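Local atomic coordinates of uncharacterized protein (Corynebacterium glutamicum, PDB entry 2NSF), a protein that catalyses, with mycothiol as cofactor, the isomerisation of maleylpyruvate, and carries a bound zinc ion in a helical domain. Residues A[184-189]-A[230-235]; A[86-91]-A[133-138]; A[157-162]-A[190-195]; A[169-174]-A[240-245]. One frame throughout, in Å; residues are numbered along the deposited sequence.

Contact 1 (A[184-189]-A[230-235]); sequences VILRTL and GSLAGI
Leu186 and Leu232 meet where two helices of the C-terminal domain, 183-199 and 232-239, pack on one another; the CA atoms of Leu186 and Ala233, the nearest pair, are 6.7 Å apart. No hydrogen bond crosses between the segments, so the interaction is apolar.

Two methyl groups do most of the touching. CD2 of Leu232 presses on CB of Leu186 at 3.4 Å, tighter than ordinary van der Waals contact, and the same methyl lies 3.5 Å from CG of Arg187. It is therefore seated between the roots of two consecutive helix residues. The reach of Leu232 follows from its first torsion, which sets CG opposite the backbone N (chi1 -174°). In the other direction, CD1 of Leu186 rests against the backbone of the second helix, 3.9 Å from CA of Ala233, with the CB of that alanine slightly farther off. Leu186 also touches Ile181, and Leu232 reaches Asp210 on strand 206-210, which ties the helix pair to the mixed sheet.

Arg187 contributes only its aliphatic part here. Its chain bends at chi3 (-54°), crosses Leu232 at about a right angle and carries the guanidinium away, to a salt bridge with Glu183 and a hydrogen bond to the carbonyl of Thr22.

Polar bonds hold each segment internally. Thr188 OG1 and Thr188 N both donate to Val184 O, the hydroxyl at 2.7 Å. At the start of helix 232-239, Ser231 is the N-cap: its OG accepts from Gly234 N at 3.3 Å, with an N-H...O angle of 154°.

Contact 2 (A[86-91]-A[133-138]); sequences WANTGE and RETSED
The C-terminal end of helix 66-89 meets the loop that follows helix 114-133 through Asn88, whose side chain lies against Thr135 and Ser136. The CA atoms of Asn88 and Thr135 are 6.3 Å apart, the shortest such separation between the segments. The Asn88 side chain crosses that of Thr135 at about a right angle, and its amide spans from the Thr135 side chain to the backbone beyond it. Its CG lies 4.0 Å from CA of Thr135.

Both elements belong to the helical N-terminal domain, and the contact joins the end of one helix to the loop that follows another, at the protein surface. The hydroxyl of Thr135 turns back to its own helix end, where it is hydrogen-bonded to the carbonyl of Ala131. Its methyl CG2 lies beside the Asn88 amide. Farther along the loop, Ser136 OG makes a weak hydrogen bond with Ala139 N, and Asn88 also touches Ala139.

Just past the contact, Gly90 N bonds to Trp86 O at 2.7 Å, and Thr89 OG1 accepts from Glu91 N at 3.1 Å in an ST turn.

Contact 3 (A[157-162]-A[190-195]); sequences TLWMRS and AAEITQ
Trp159 NE1 donates a hydrogen bond to Glu192 OE2 across 2.8 Å, with an N-H...O angle of 154°, and this is the one direct link between the two segments. The carboxylate comes to the pyrrole edge of the indole, not over a face. Its plane stands 72° from that of the ring, and the nitrogen reaches the syn side of OE2 from 32° out of the carboxylate plane. The backbones stay well apart, 11.2 Å between the CA atoms of Trp159 and Glu192, so two long side chains bridge the gap. The glutamate does this with a chain that runs extended from its helix.

The second carboxylate oxygen, OE1, forms a salt bridge with Arg163. Glu192 is thus held by a neutral donor and a cation, one on each oxygen. The indole is positioned in turn by His25, which meets it edge-to-face, and by Phe24, whose ring meets it obliquely. The side chain of Glu192 is about 9 Å from that of the zinc ligand Glu164.

Helix 156-171 belongs to the N-terminal bundle, where Leu158 packs on helix 29-49 and Arg161 on helices 66-89 and 114-133. Trp159 points out of that bundle toward helix 183-199 of the C-terminal domain, so the bond spans the junction between the domains.

Contact 4 (A[169-174]-A[240-245]); sequences AVDLGA and AGRGSD
Asp171 and Arg242 account for nearly all of the surface buried here, in similar shares, and they form a salt bridge between the end of helix 156-171 and the loop after helix 232-239. Arg242 grips the carboxylate side-on. Its NE donates to the syn lone pair of Asp171 OD1 at 2.9 Å, almost straight (177°), while its NH1 donates to Asp171 OD2 at 2.8 Å and 157°. Carboxylate and guanidinium planes lie 20° apart, nearly coplanar, which lets both N-H groups meet the two oxygens together.

Each partner has a further bond. The remaining nitrogen, NH2 of Arg242, donates to Ala240 O at 2.9 Å, so the loop steadies its own guanidinium. That loop follows a Schellman motif, in which Gly241 ends the helix with positive phi. Asp171 OD2 has a second partner, ND1 of His168, a ligand of the zinc ion together with His72 and Glu164.

Asp171 is therefore a second-shell residue, joining a zinc-bound imidazole on the N-terminal domain to an arginine of the C-terminal domain. The shared carboxylate would tend to orient the His168 ring, and its negative charge is probably balanced in part by Arg242.

Overall arrangement
Contacts 1, 3 and 4 are partly buried, whereas contact 2 lies at the surface, about 34 Å from contact 4 between centres and on the opposite side of the chain's centre. Contact 1 joins helices within the C-terminal domain by apolar packing, and contact 2 joins the end of one helix to the loop that follows another within the N-terminal domain. Contacts 3 and 4 both start from helix 156-171 and bridge the domains by polar means, a hydrogen bond in one and a salt bridge in the other. Helix 183-199 serves contacts 1 and 3, which touch where Thr188 CG2 lies 3.4 Å from Trp159 CH2. Ile193 CD1 links contact 3 to contact 4, 4.1 Å from Ala240 N.

Contact 1 (A[184-189]-A[230-235])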
# COMPACT_ATOMS: atom_id res chain seq x y z
N VAL A 184 3.81 -12.12 -5.76
CA VAL A 184 2.38 -12.03 -6.01
C VAL A 184 1.87 -10.63 -5.67
O VAL A 184 0.97 -10.11 -6.34
CB VAL A 184 1.58 -13.11 -5.22
CG1 VAL A 184 1.65 -12.84 -3.73
CG2 VAL A 184 0.14 -13.15 -5.71
N ILE A 185 2.45 -10.01 -4.65
CA ILE A 185 2.05 -8.67 -4.27
C ILE A 185 2.60 -7.65 -5.27
O ILE A 185 1.90 -6.72 -5.66
CB ILE A 185 2.51 -8.33 -2.84
CG1 ILE A 185 1.65 -9.13 -1.84
CG2 ILE A 185 2.39 -6.83 -2.58
CD1 ILE A 185 2.10 -9.01 -0.41
N LEU A 186 3.84 -7.84 -5.70
CA LEU A 186 4.44 -6.93 -6.67
C LEU A 186 3.69 -6.98 -8.01
O LEU A 186 3.44 -5.94 -8.62
CB LEU A 186 5.92 -7.28 -6.90
CG LEU A 186 6.89 -6.99 -5.76
CD1 LEU A 186 8.29 -7.43 -6.16
CD2 LEU A 186 6.88 -5.49 -5.44
N ARG A 187 3.35 -8.18 -8.45
CA ARG A 187 2.62 -8.34 -9.71
C ARG A 187 1.27 -7.65 -9.64
O ARG A 187 0.84 -7.00 -10.60
CB ARG A 187 2.42 -9.81 -10.07
CG ARG A 187 3.68 -10.55 -10.49
CD ARG A 187 3.33 -11.87 -11.17
NE ARG A 187 2.46 -12.70 -10.33
CZ ARG A 187 2.89 -13.67 -9.52
NH1 ARG A 187 4.18 -13.95 -9.44
NH2 ARG A 187 2.02 -14.35 -8.79
N THR A 188 0.59 -7.80 -8.51
CA THR A 188 -0.72 -7.18 -8.34
C THR A 188 -0.59 -5.66 -8.30
O THR A 188 -1.45 -4.95 -8.83
CB THR A 188 -1.41 -7.70 -7.06
OG1 THR A 188 -1.47 -9.13 -7.10
CG2 THR A 188 -2.84 -7.15 -6.97
N LEU A 189 0.48 -5.16 -7.69
CA LEU A 189 0.71 -3.71 -7.63
C LEU A 189 1.01 -3.14 -9.02
O LEU A 189 0.51 -2.06 -9.37
CB LEU A 189 1.89 -3.38 -6.70
CG LEU A 189 1.67 -3.44 -5.19
CD1 LEU A 189 3.01 -3.22 -4.47
CD2 LEU A 189 0.66 -2.36 -4.79
N GLY A 230 12.73 -3.25 -16.28
CA GLY A 230 13.60 -3.68 -15.21
C GLY A 230 13.00 -4.93 -14.60
O GLY A 230 12.15 -5.57 -15.21
N SER A 231 13.45 -5.30 -13.40
CA SER A 231 12.88 -6.46 -12.74
C SER A 231 11.54 -5.98 -12.19
O SER A 231 11.26 -4.78 -12.19
CB SER A 231 13.77 -6.91 -11.58
OG SER A 231 13.83 -5.91 -10.57
N LEU A 232 10.72 -6.91 -11.71
CA LEU A 232 9.42 -6.54 -11.17
C LEU A 232 9.56 -5.55 -10.01
O LEU A 232 8.83 -4.56 -9.93
CB LEU A 232 8.66 -7.79 -10.73
CG LEU A 232 7.21 -7.62 -10.27
CD1 LEU A 232 6.35 -7.08 -11.41
CD2 LEU A 232 6.69 -8.97 -9.79
N ALA A 233 10.50 -5.82 -9.10
CA ALA A 233 10.70 -4.92 -7.97
C ALA A 233 11.08 -3.53 -8.48
O ALA A 233 10.65 -2.51 -7.95
CB ALA A 233 11.78 -5.46 -7.05
N GLY A 234 11.89 -3.51 -9.54
CA GLY A 234 12.32 -2.25 -10.11
C GLY A 234 11.20 -1.42 -10.71
O GLY A 234 11.13 -0.20 -10.47
N ILE A 235 10.32 -2.04 -11.48
CA ILE A 235 9.24 -1.26 -12.09
C ILE A 235 8.18 -0.87 -11.07
O ILE A 235 7.55 0.17 -11.23
CB ILE A 235 8.58 -1.98 -13.30
CG1 ILE A 235 7.92 -3.29 -12.88
CG2 ILE A 235 9.63 -2.22 -14.38
CD1 ILE A 235 7.06 -3.92 -13.97

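Contact 2 (A[86-91]-A[133-138])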
# COMPACT_ATOMS: atom_id res chain seq x y z
N TRP A 86 -18.48 -2.66 9.25
CA TRP A 86 -19.55 -2.41 8.30
C TRP A 86 -19.94 -3.75 7.69
O TRP A 86 -21.12 -4.09 7.58
CB TRP A 86 -19.01 -1.46 7.22
CG TRP A 86 -19.93 -1.13 6.06
CD1 TRP A 86 -21.14 -1.71 5.76
CD2 TRP A 86 -19.68 -0.17 5.03
NE1 TRP A 86 -21.64 -1.16 4.60
CE2 TRP A 86 -20.77 -0.22 4.13
CE3 TRP A 86 -18.63 0.73 4.77
CZ2 TRP A 86 -20.84 0.60 3.00
CZ3 TRP A 86 -18.70 1.54 3.65
CH2 TRP A 86 -19.80 1.47 2.78
N ALA A 87 -18.93 -4.53 7.31
CA ALA A 87 -19.15 -5.84 6.70
C ALA A 87 -19.86 -6.83 7.62
O ALA A 87 -20.79 -7.52 7.19
CB ALA A 87 -17.82 -6.42 6.24
N ASN A 88 -19.43 -6.91 8.87
CA ASN A 88 -20.02 -7.84 9.82
C ASN A 88 -21.37 -7.43 10.41
O ASN A 88 -22.14 -8.29 10.84
CB ASN A 88 -19.04 -8.13 10.96
CG ASN A 88 -17.84 -8.95 10.52
OD1 ASN A 88 -16.76 -8.41 10.26
ND2 ASN A 88 -18.03 -10.25 10.41
N THR A 89 -21.65 -6.13 10.44
CA THR A 89 -22.91 -5.66 11.00
C THR A 89 -23.90 -5.21 9.93
O THR A 89 -25.10 -5.11 10.19
CB THR A 89 -22.69 -4.47 11.96
OG1 THR A 89 -22.32 -3.31 11.21
CG2 THR A 89 -21.59 -4.79 12.96
N GLY A 90 -23.38 -4.94 8.74
CA GLY A 90 -24.23 -4.48 7.65
C GLY A 90 -24.51 -3.00 7.77
O GLY A 90 -25.24 -2.42 6.97
N GLU A 91 -23.92 -2.36 8.78
CA GLU A 91 -24.13 -0.94 9.01
C GLU A 91 -22.97 -0.11 8.48
O GLU A 91 -21.84 -0.23 8.96
CB GLU A 91 -24.32 -0.69 10.50
CG GLU A 91 -25.29 -1.66 11.14
CD GLU A 91 -25.81 -1.20 12.48
OE1 GLU A 91 -24.99 -0.92 13.38
OE2 GLU A 91 -27.05 -1.11 12.62
N ARG A 133 -10.14 -12.10 12.17
CA ARG A 133 -10.36 -13.44 12.72
C ARG A 133 -11.82 -13.72 13.07
O ARG A 133 -12.28 -14.85 12.96
CB ARG A 133 -9.50 -13.66 13.97
CG ARG A 133 -8.00 -13.68 13.73
CD ARG A 133 -7.29 -14.51 14.79
NE ARG A 133 -7.74 -14.20 16.14
CZ ARG A 133 -7.29 -14.80 17.24
NH1 ARG A 133 -6.36 -15.74 17.15
NH2 ARG A 133 -7.77 -14.45 18.43
N GLU A 134 -12.54 -12.69 13.50
CA GLU A 134 -13.94 -12.87 13.89
C GLU A 134 -14.94 -12.58 12.78
O GLU A 134 -16.15 -12.60 13.01
CB GLU A 134 -14.25 -12.00 15.11
CG GLU A 134 -13.26 -12.19 16.25
CD GLU A 134 -13.69 -11.51 17.53
OE1 GLU A 134 -14.32 -10.43 17.45
OE2 GLU A 134 -13.38 -12.03 18.62
N THR A 135 -14.45 -12.33 11.57
CA THR A 135 -15.32 -12.05 10.43
C THR A 135 -15.98 -13.32 9.92
O THR A 135 -15.32 -14.34 9.71
CB THR A 135 -14.52 -11.39 9.28
OG1 THR A 135 -14.07 -10.09 9.70
CG2 THR A 135 -15.38 -11.24 8.03
N SER A 136 -17.30 -13.26 9.71
CA SER A 136 -18.05 -14.41 9.23
C SER A 136 -17.82 -14.64 7.74
O SER A 136 -17.41 -13.73 7.01
CB SER A 136 -19.55 -14.21 9.48
OG SER A 136 -20.05 -13.11 8.75
N GLU A 137 -18.09 -15.86 7.29
CA GLU A 137 -17.92 -16.23 5.90
C GLU A 137 -18.65 -15.27 4.95
O GLU A 137 -18.07 -14.77 3.99
CB GLU A 137 -18.42 -17.66 5.68
CG GLU A 137 -18.43 -18.10 4.22
CD GLU A 137 -17.64 -19.38 3.99
OE1 GLU A 137 -16.46 -19.42 4.37
OE2 GLU A 137 -18.21 -20.33 3.42
N ASP A 138 -19.93 -15.02 5.23
CA ASP A 138 -20.71 -14.12 4.38
C ASP A 138 -20.18 -12.69 4.40
O ASP A 138 -20.17 -12.02 3.37
CB ASP A 138 -22.18 -14.11 4.82
CG ASP A 138 -22.83 -15.48 4.74
OD1 ASP A 138 -22.33 -16.34 3.99
OD2 ASP A 138 -23.86 -15.68 5.42

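Contact 3 (A[157-162]-A[190-195])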
# COMPACT_ATOMS: atom_id res chain seq x y z
N THR A 157 -9.90 -5.56 2.16
CA THR A 157 -9.07 -4.97 3.22
C THR A 157 -7.77 -5.75 3.41
O THR A 157 -6.78 -5.20 3.87
CB THR A 157 -9.81 -4.93 4.58
OG1 THR A 157 -10.13 -6.26 5.00
CG2 THR A 157 -11.09 -4.10 4.47
N LEU A 158 -7.78 -7.03 3.06
CA LEU A 158 -6.58 -7.84 3.19
C LEU A 158 -5.55 -7.33 2.18
O LEU A 158 -4.36 -7.23 2.49
CB LEU A 158 -6.89 -9.31 2.92
CG LEU A 158 -7.86 -9.98 3.91
CD1 LEU A 158 -8.27 -11.34 3.37
CD2 LEU A 158 -7.22 -10.10 5.29
N TRP A 159 -6.01 -6.99 0.99
CA TRP A 159 -5.14 -6.46 -0.06
C TRP A 159 -4.73 -5.03 0.28
O TRP A 159 -3.56 -4.66 0.18
CB TRP A 159 -5.87 -6.48 -1.41
CG TRP A 159 -5.22 -5.61 -2.46
CD1 TRP A 159 -5.78 -4.55 -3.11
CD2 TRP A 159 -3.88 -5.73 -2.98
NE1 TRP A 159 -4.89 -4.00 -4.00
CE2 TRP A 159 -3.71 -4.70 -3.93
CE3 TRP A 159 -2.81 -6.60 -2.72
CZ2 TRP A 159 -2.51 -4.52 -4.64
CZ3 TRP A 159 -1.61 -6.42 -3.43
CH2 TRP A 159 -1.48 -5.39 -4.38
N MET A 160 -5.71 -4.23 0.69
CA MET A 160 -5.43 -2.84 1.03
C MET A 160 -4.39 -2.73 2.13
O MET A 160 -3.47 -1.91 2.04
CB MET A 160 -6.73 -2.15 1.45
CG MET A 160 -7.74 -2.04 0.32
SD MET A 160 -9.40 -1.71 0.92
CE MET A 160 -9.31 0.04 1.21
N ARG A 161 -4.52 -3.55 3.17
CA ARG A 161 -3.55 -3.49 4.26
C ARG A 161 -2.19 -3.96 3.77
O ARG A 161 -1.16 -3.39 4.14
CB ARG A 161 -4.02 -4.34 5.44
CG ARG A 161 -3.10 -4.25 6.66
CD ARG A 161 -2.99 -2.82 7.19
NE ARG A 161 -2.25 -2.77 8.45
CZ ARG A 161 -1.90 -1.65 9.07
NH1 ARG A 161 -2.21 -0.47 8.55
NH2 ARG A 161 -1.23 -1.70 10.21
N SER A 162 -2.17 -5.00 2.93
CA SER A 162 -0.91 -5.51 2.40
C SER A 162 -0.14 -4.42 1.64
O SER A 162 1.07 -4.29 1.79
CB SER A 162 -1.15 -6.71 1.48
OG SER A 162 -1.62 -7.84 2.22
N ALA A 190 1.82 -3.84 -9.80
CA ALA A 190 2.15 -3.35 -11.13
C ALA A 190 0.88 -3.20 -11.96
O ALA A 190 0.70 -2.20 -12.66
CB ALA A 190 3.11 -4.31 -11.82
N ALA A 191 0.01 -4.20 -11.88
CA ALA A 191 -1.25 -4.18 -12.62
C ALA A 191 -2.18 -3.10 -12.09
O ALA A 191 -2.74 -2.33 -12.86
CB ALA A 191 -1.93 -5.54 -12.52
N GLU A 192 -2.34 -3.04 -10.77
CA GLU A 192 -3.25 -2.06 -10.18
C GLU A 192 -2.85 -0.62 -10.46
O GLU A 192 -3.68 0.21 -10.83
CB GLU A 192 -3.35 -2.26 -8.67
CG GLU A 192 -4.43 -1.40 -8.04
CD GLU A 192 -4.57 -1.63 -6.56
OE1 GLU A 192 -3.78 -1.06 -5.79
OE2 GLU A 192 -5.48 -2.40 -6.17
N ILE A 193 -1.57 -0.30 -10.26
CA ILE A 193 -1.11 1.06 -10.50
C ILE A 193 -1.33 1.47 -11.95
O ILE A 193 -1.82 2.57 -12.22
CB ILE A 193 0.38 1.21 -10.15
CG1 ILE A 193 0.58 0.99 -8.64
CG2 ILE A 193 0.87 2.59 -10.57
CD1 ILE A 193 2.04 1.01 -8.21
N THR A 194 -0.97 0.60 -12.89
CA THR A 194 -1.15 0.94 -14.29
C THR A 194 -2.62 0.94 -14.68
O THR A 194 -3.02 1.68 -15.59
CB THR A 194 -0.32 0.01 -15.21
OG1 THR A 194 -0.64 -1.36 -14.96
CG2 THR A 194 1.17 0.24 -14.96
N GLN A 195 -3.43 0.14 -14.00
CA GLN A 195 -4.87 0.12 -14.28
C GLN A 195 -5.44 1.46 -13.80
O GLN A 195 -6.29 2.06 -14.46
CB GLN A 195 -5.55 -1.02 -13.53
CG GLN A 195 -5.38 -2.38 -14.20
CD GLN A 195 -5.77 -3.52 -13.30
OE1 GLN A 195 -6.06 -3.32 -12.12
NE2 GLN A 195 -5.78 -4.74 -13.83

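Contact 4 (A[169-174]-A[240-245])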
# COMPACT_ATOMS: atom_id res chain seq x y z
N ALA A 169 6.91 -0.22 4.70
CA ALA A 169 8.04 -0.80 5.40
C ALA A 169 9.29 -0.20 4.76
O ALA A 169 10.28 0.08 5.44
CB ALA A 169 8.05 -2.31 5.25
N VAL A 170 9.24 0.02 3.45
CA VAL A 170 10.37 0.61 2.74
C VAL A 170 10.50 2.08 3.09
O VAL A 170 11.61 2.58 3.32
CB VAL A 170 10.21 0.49 1.21
CG1 VAL A 170 11.45 1.02 0.52
CG2 VAL A 170 9.95 -0.95 0.83
N ASP A 171 9.37 2.78 3.14
CA ASP A 171 9.35 4.21 3.44
C ASP A 171 9.93 4.57 4.81
O ASP A 171 10.35 5.72 5.02
CB ASP A 171 7.93 4.75 3.34
CG ASP A 171 7.34 4.62 1.95
OD1 ASP A 171 8.11 4.65 0.96
OD2 ASP A 171 6.10 4.50 1.83
N LEU A 172 9.95 3.62 5.73
CA LEU A 172 10.50 3.87 7.06
C LEU A 172 11.98 4.24 6.99
O LEU A 172 12.51 4.88 7.89
CB LEU A 172 10.31 2.66 7.97
CG LEU A 172 8.92 2.56 8.61
CD1 LEU A 172 8.80 1.25 9.37
CD2 LEU A 172 8.71 3.76 9.54
N GLY A 173 12.65 3.83 5.92
CA GLY A 173 14.05 4.16 5.77
C GLY A 173 15.02 3.37 6.62
O GLY A 173 16.05 3.90 7.05
N ALA A 174 14.69 2.12 6.89
CA ALA A 174 15.56 1.24 7.66
C ALA A 174 16.28 0.37 6.63
O ALA A 174 17.13 0.87 5.90
CB ALA A 174 14.75 0.39 8.63
N ALA A 240 5.45 3.25 -8.22
CA ALA A 240 4.99 3.73 -6.93
C ALA A 240 5.55 5.11 -6.59
O ALA A 240 5.29 5.64 -5.50
CB ALA A 240 5.36 2.72 -5.84
N GLY A 241 6.30 5.69 -7.51
CA GLY A 241 6.88 7.01 -7.31
C GLY A 241 8.02 7.01 -6.31
O GLY A 241 8.35 8.03 -5.72
N ARG A 242 8.64 5.85 -6.13
CA ARG A 242 9.72 5.77 -5.18
C ARG A 242 11.13 5.66 -5.75
O ARG A 242 12.06 5.30 -5.04
CB ARG A 242 9.44 4.67 -4.18
CG ARG A 242 8.55 5.18 -3.07
CD ARG A 242 7.43 4.23 -2.76
NE ARG A 242 6.65 4.61 -1.59
CZ ARG A 242 5.36 4.93 -1.62
NH1 ARG A 242 4.71 5.25 -0.51
NH2 ARG A 242 4.71 4.96 -2.78
N GLY A 243 11.29 5.99 -7.03
CA GLY A 243 12.62 5.94 -7.60
C GLY A 243 12.76 5.22 -8.92
O GLY A 243 12.02 4.30 -9.22
N SER A 244 13.76 5.65 -9.69
CA SER A 244 14.02 5.06 -11.00
C SER A 244 15.32 4.27 -11.06
O SER A 244 15.74 3.84 -12.14
CB SER A 244 14.05 6.17 -12.06
OG SER A 244 12.84 6.91 -12.06
N ASP A 245 15.97 4.07 -9.92
CA ASP A 245 17.24 3.34 -9.89
C ASP A 245 17.17 1.92 -10.45
O ASP A 245 18.17 1.38 -10.90
CB ASP A 245 17.81 3.27 -8.47
CG ASP A 245 18.32 4.60 -7.97
OD1 ASP A 245 18.59 5.49 -8.81
OD2 ASP A 245 18.47 4.75 -6.74